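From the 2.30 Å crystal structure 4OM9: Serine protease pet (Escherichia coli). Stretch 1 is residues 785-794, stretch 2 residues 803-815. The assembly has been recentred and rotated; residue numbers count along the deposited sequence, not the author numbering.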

# COMPACT_ATOMS: atom_id res chain seq x y z
N GLY A 785 -22.45 11.69 35.80
CA GLY A 785 -22.73 12.21 34.48
C GLY A 785 -21.71 11.49 33.62
O GLY A 785 -21.77 10.27 33.50
N PHE A 786 -20.79 12.22 32.99
CA PHE A 786 -20.91 13.64 32.74
C PHE A 786 -20.61 14.12 31.29
O PHE A 786 -20.38 15.29 31.12
CB PHE A 786 -19.99 14.43 33.67
CG PHE A 786 -20.34 14.33 35.12
CD1 PHE A 786 -21.39 15.06 35.64
CD2 PHE A 786 -19.59 13.54 35.96
CE1 PHE A 786 -21.71 14.97 36.98
CE2 PHE A 786 -19.90 13.45 37.30
CZ PHE A 786 -20.96 14.17 37.81
N ASP A 787 -20.52 13.28 30.26
CA ASP A 787 -20.26 11.85 30.30
C ASP A 787 -18.76 11.61 30.47
O ASP A 787 -18.13 11.02 29.61
CB ASP A 787 -20.78 11.18 29.03
CG ASP A 787 -20.52 12.02 27.79
OD1 ASP A 787 -19.52 12.77 27.77
OD2 ASP A 787 -21.31 11.92 26.83
N THR A 788 -18.17 12.08 31.56
CA THR A 788 -16.73 11.91 31.73
C THR A 788 -16.29 12.06 33.17
O THR A 788 -16.56 13.07 33.82
CB THR A 788 -15.94 12.93 30.87
OG1 THR A 788 -16.24 12.74 29.48
CG2 THR A 788 -14.44 12.75 31.08
N SER A 789 -15.61 11.04 33.68
CA SER A 789 -15.00 11.15 34.99
C SER A 789 -13.50 10.95 34.86
O SER A 789 -13.04 10.20 34.00
CB SER A 789 -15.60 10.15 35.98
OG SER A 789 -15.06 8.86 35.78
N TYR A 790 -12.76 11.66 35.71
CA TYR A 790 -11.32 11.54 35.80
C TYR A 790 -10.92 11.45 37.27
O TYR A 790 -11.67 11.93 38.13
CB TYR A 790 -10.62 12.73 35.13
CG TYR A 790 -9.18 12.85 35.54
CD1 TYR A 790 -8.20 12.06 34.96
CD2 TYR A 790 -8.81 13.72 36.56
CE1 TYR A 790 -6.89 12.15 35.36
CE2 TYR A 790 -7.50 13.82 36.96
CZ TYR A 790 -6.55 13.03 36.37
OH TYR A 790 -5.25 13.14 36.79
N GLN A 791 -9.76 10.85 37.55
CA GLN A 791 -9.15 10.97 38.89
C GLN A 791 -7.67 10.60 38.89
O GLN A 791 -7.28 9.57 38.37
CB GLN A 791 -9.91 10.11 39.93
CG GLN A 791 -9.91 8.63 39.64
CD GLN A 791 -10.04 7.83 40.94
OE1 GLN A 791 -9.09 7.76 41.73
NE2 GLN A 791 -11.21 7.25 41.17
N GLY A 792 -6.85 11.45 39.50
CA GLY A 792 -7.33 12.65 40.15
C GLY A 792 -6.24 13.55 40.70
O GLY A 792 -6.34 13.99 41.83
N SER A 793 -5.21 13.82 39.91
CA SER A 793 -4.17 14.76 40.32
C SER A 793 -3.50 15.41 39.12
O SER A 793 -2.85 14.74 38.32
CB SER A 793 -3.13 14.05 41.19
OG SER A 793 -1.95 14.82 41.28
N ILE A 794 -3.64 16.73 38.99
CA ILE A 794 -3.11 17.45 37.83
C ILE A 794 -2.07 18.50 38.19
O ILE A 794 -2.40 19.59 38.65
CB ILE A 794 -4.23 18.15 37.04
CG1 ILE A 794 -5.33 17.17 36.66
CG2 ILE A 794 -3.67 18.82 35.80
CD1 ILE A 794 -6.51 17.83 36.02
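Stretch 2 (803-815) MNNALWKVTGNSE

Stretch 2 runs alongside stretch 1 in the same direction. Going up the chain, Phe 786 lies nearest Ala 806, Tyr 790 nearest Trp 808, Gly 792 nearest Val 810 and Ile 794 nearest Ser 814, with CA atoms 4.1 to 4.8 Å apart. Residues 788-791 form a strand, whereas stretch 2 has no regular helix or strand. It is mostly extended, but Asn 805 and Val 810 have positive phi, and the peptide bond before Leu 807 is cis. About 800 Å² is buried between the two, counting both sides.

Trp 808 covers the most surface. Its CA-to-CB bond points toward stretch 1, and with chi1 at 42° (p) the indole reaches along Tyr 790, Gly 792, Ser 793 and Ile 794. Ile 794 lays its CD1 over one face of the six-membered ring, 3.6 Å from the centroid, a CH-pi contact well suited to a broad, flat, electron-rich surface; Ile 794 CG1 also comes within 3.3 Å of Trp 808 CZ3. Tyr 790 adds a second apolar contact, its CE2 lying 3.3 Å from Trp 808 CE3, with the two rings oblique and their planes at 50°. At the indole edge, Gly 792 C approaches Trp 808 CE3 to 3.5 Å.

Phe 786 covers almost as much. Its CA-to-CB bond also points toward the other stretch, and Ala 806 O lies over one face of the ring, 2.9 Å from Phe 786 CG, while Asn 805 OD1 meets the edge, 3.3 Å from Phe 786 CD1. A broad apolar ring suits this buried place, and its edge, with partly positive C-H groups, can face an amide oxygen. The ring is poorly ordered, so these distances deserve caution.

The polar links are mainly backbone ones. Tyr 790 N donates a weak hydrogen bond to Leu 807 O at 3.5 Å, and Trp 808 CA makes a CA-H...O contact with Tyr 790 O at 3.1 Å. Farther along, Gly 792 O is a focal acceptor: it takes a very short hydrogen bond from Thr 811 N, 2.3 Å away, and a weak one from Gly 812 N at 3.2 Å. Glycine suits this place, because a CB on Gly 792 would point toward stretch 2 and lie 2.9 Å from Thr 811 N, a clash.

Near the end of the contact, the CA-to-CB bond of Ser 814 points toward stretch 1, and its OG accepts a weak hydrogen bond from Ile 794 N at 3.3 Å. The same hydroxyl donates to Gly 812 O, 2.9 Å from Ser 814 OG, so this short polar side chain links its own backbone to that of Ile 794.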

# COMPACT_ATOMS: atom_id res chain seq x y z
N MET A 803 -13.94 22.00 30.58
CA MET A 803 -14.76 21.15 31.44
C MET A 803 -16.25 21.20 31.13
O MET A 803 -17.06 21.42 32.03
CB MET A 803 -14.59 21.54 32.91
CG MET A 803 -13.20 21.95 33.35
SD MET A 803 -12.17 20.57 33.85
CE MET A 803 -11.74 21.12 35.50
N ASN A 804 -16.62 21.01 29.87
CA ASN A 804 -18.04 20.92 29.55
C ASN A 804 -18.60 19.64 30.13
O ASN A 804 -18.59 18.60 29.47
CB ASN A 804 -18.29 20.97 28.05
CG ASN A 804 -18.05 22.34 27.48
OD1 ASN A 804 -17.20 23.09 27.96
ND2 ASN A 804 -18.81 22.69 26.44
N ASN A 805 -19.06 19.73 31.37
CA ASN A 805 -19.75 18.64 32.05
C ASN A 805 -18.75 17.53 32.40
O ASN A 805 -18.26 16.84 31.52
CB ASN A 805 -20.92 18.15 31.18
CG ASN A 805 -21.96 17.36 31.95
OD1 ASN A 805 -21.88 17.23 33.17
ND2 ASN A 805 -22.92 16.79 31.24
N ALA A 806 -18.44 17.40 33.68
CA ALA A 806 -17.39 16.50 34.17
C ALA A 806 -17.63 16.35 35.72
O ALA A 806 -18.77 16.61 36.11
CB ALA A 806 -16.04 17.04 33.76
N LEU A 807 -16.71 15.98 36.63
CA LEU A 807 -15.26 16.18 36.65
C LEU A 807 -14.52 15.12 37.45
O LEU A 807 -14.80 13.93 37.35
CB LEU A 807 -14.93 17.54 37.24
CG LEU A 807 -13.99 18.49 36.50
CD1 LEU A 807 -13.06 17.72 35.59
CD2 LEU A 807 -14.81 19.51 35.74
N TRP A 808 -13.57 15.58 38.26
CA TRP A 808 -12.74 14.65 39.02
C TRP A 808 -13.00 14.62 40.49
O TRP A 808 -13.69 15.49 41.04
CB TRP A 808 -11.23 14.92 38.81
CG TRP A 808 -10.76 16.34 38.80
CD1 TRP A 808 -11.50 17.46 38.57
CD2 TRP A 808 -9.42 16.78 39.01
NE1 TRP A 808 -10.70 18.57 38.63
CE2 TRP A 808 -9.42 18.18 38.89
CE3 TRP A 808 -8.22 16.12 39.28
CZ2 TRP A 808 -8.27 18.94 39.05
CZ3 TRP A 808 -7.08 16.87 39.43
CH2 TRP A 808 -7.11 18.27 39.33
N LYS A 809 -12.44 13.61 41.12
CA LYS A 809 -12.57 13.43 42.55
C LYS A 809 -11.35 14.01 43.28
O LYS A 809 -11.32 14.09 44.50
CB LYS A 809 -12.76 11.95 42.88
CG LYS A 809 -13.70 11.20 41.93
CD LYS A 809 -14.17 9.90 42.59
CE LYS A 809 -15.13 9.11 41.72
NZ LYS A 809 -14.41 8.13 40.86
N VAL A 810 -10.35 14.43 42.49
CA VAL A 810 -9.10 15.03 42.97
C VAL A 810 -8.42 14.30 44.13
O VAL A 810 -8.79 14.47 45.28
CB VAL A 810 -9.31 16.48 43.41
CG1 VAL A 810 -7.97 17.15 43.63
CG2 VAL A 810 -10.11 17.24 42.36
N THR A 811 -7.40 13.50 43.81
CA THR A 811 -6.72 12.67 44.80
C THR A 811 -5.38 13.23 45.24
O THR A 811 -4.68 12.62 46.05
CB THR A 811 -6.50 11.21 44.28
OG1 THR A 811 -5.94 11.24 42.96
CG2 THR A 811 -7.80 10.43 44.27
N GLY A 812 -5.01 14.38 44.69
CA GLY A 812 -3.73 14.99 45.05
C GLY A 812 -3.67 16.49 44.85
O GLY A 812 -4.55 17.08 44.21
N ASN A 813 -2.63 17.10 45.40
CA ASN A 813 -2.36 18.52 45.21
C ASN A 813 -2.15 18.88 43.75
O ASN A 813 -1.13 18.53 43.16
CB ASN A 813 -1.12 18.94 46.01
CG ASN A 813 -1.44 19.29 47.45
OD1 ASN A 813 -2.59 19.56 47.79
ND2 ASN A 813 -0.42 19.29 48.29
N SER A 814 -3.12 19.57 43.16
CA SER A 814 -3.03 19.95 41.76
C SER A 814 -2.80 21.46 41.60
O SER A 814 -3.60 22.26 42.07
CB SER A 814 -4.31 19.54 41.02
OG SER A 814 -4.86 18.36 41.59
N GLU A 815 -1.69 21.84 40.96
CA GLU A 815 -1.47 23.24 40.63
C GLU A 815 -1.59 23.46 39.12
O GLU A 815 -0.64 23.32 38.36
CB GLU A 815 -0.12 23.75 41.16
CG GLU A 815 1.12 22.96 40.78
CD GLU A 815 2.39 23.55 41.37
OE1 GLU A 815 2.76 23.17 42.51
OE2 GLU A 815 3.02 24.39 40.69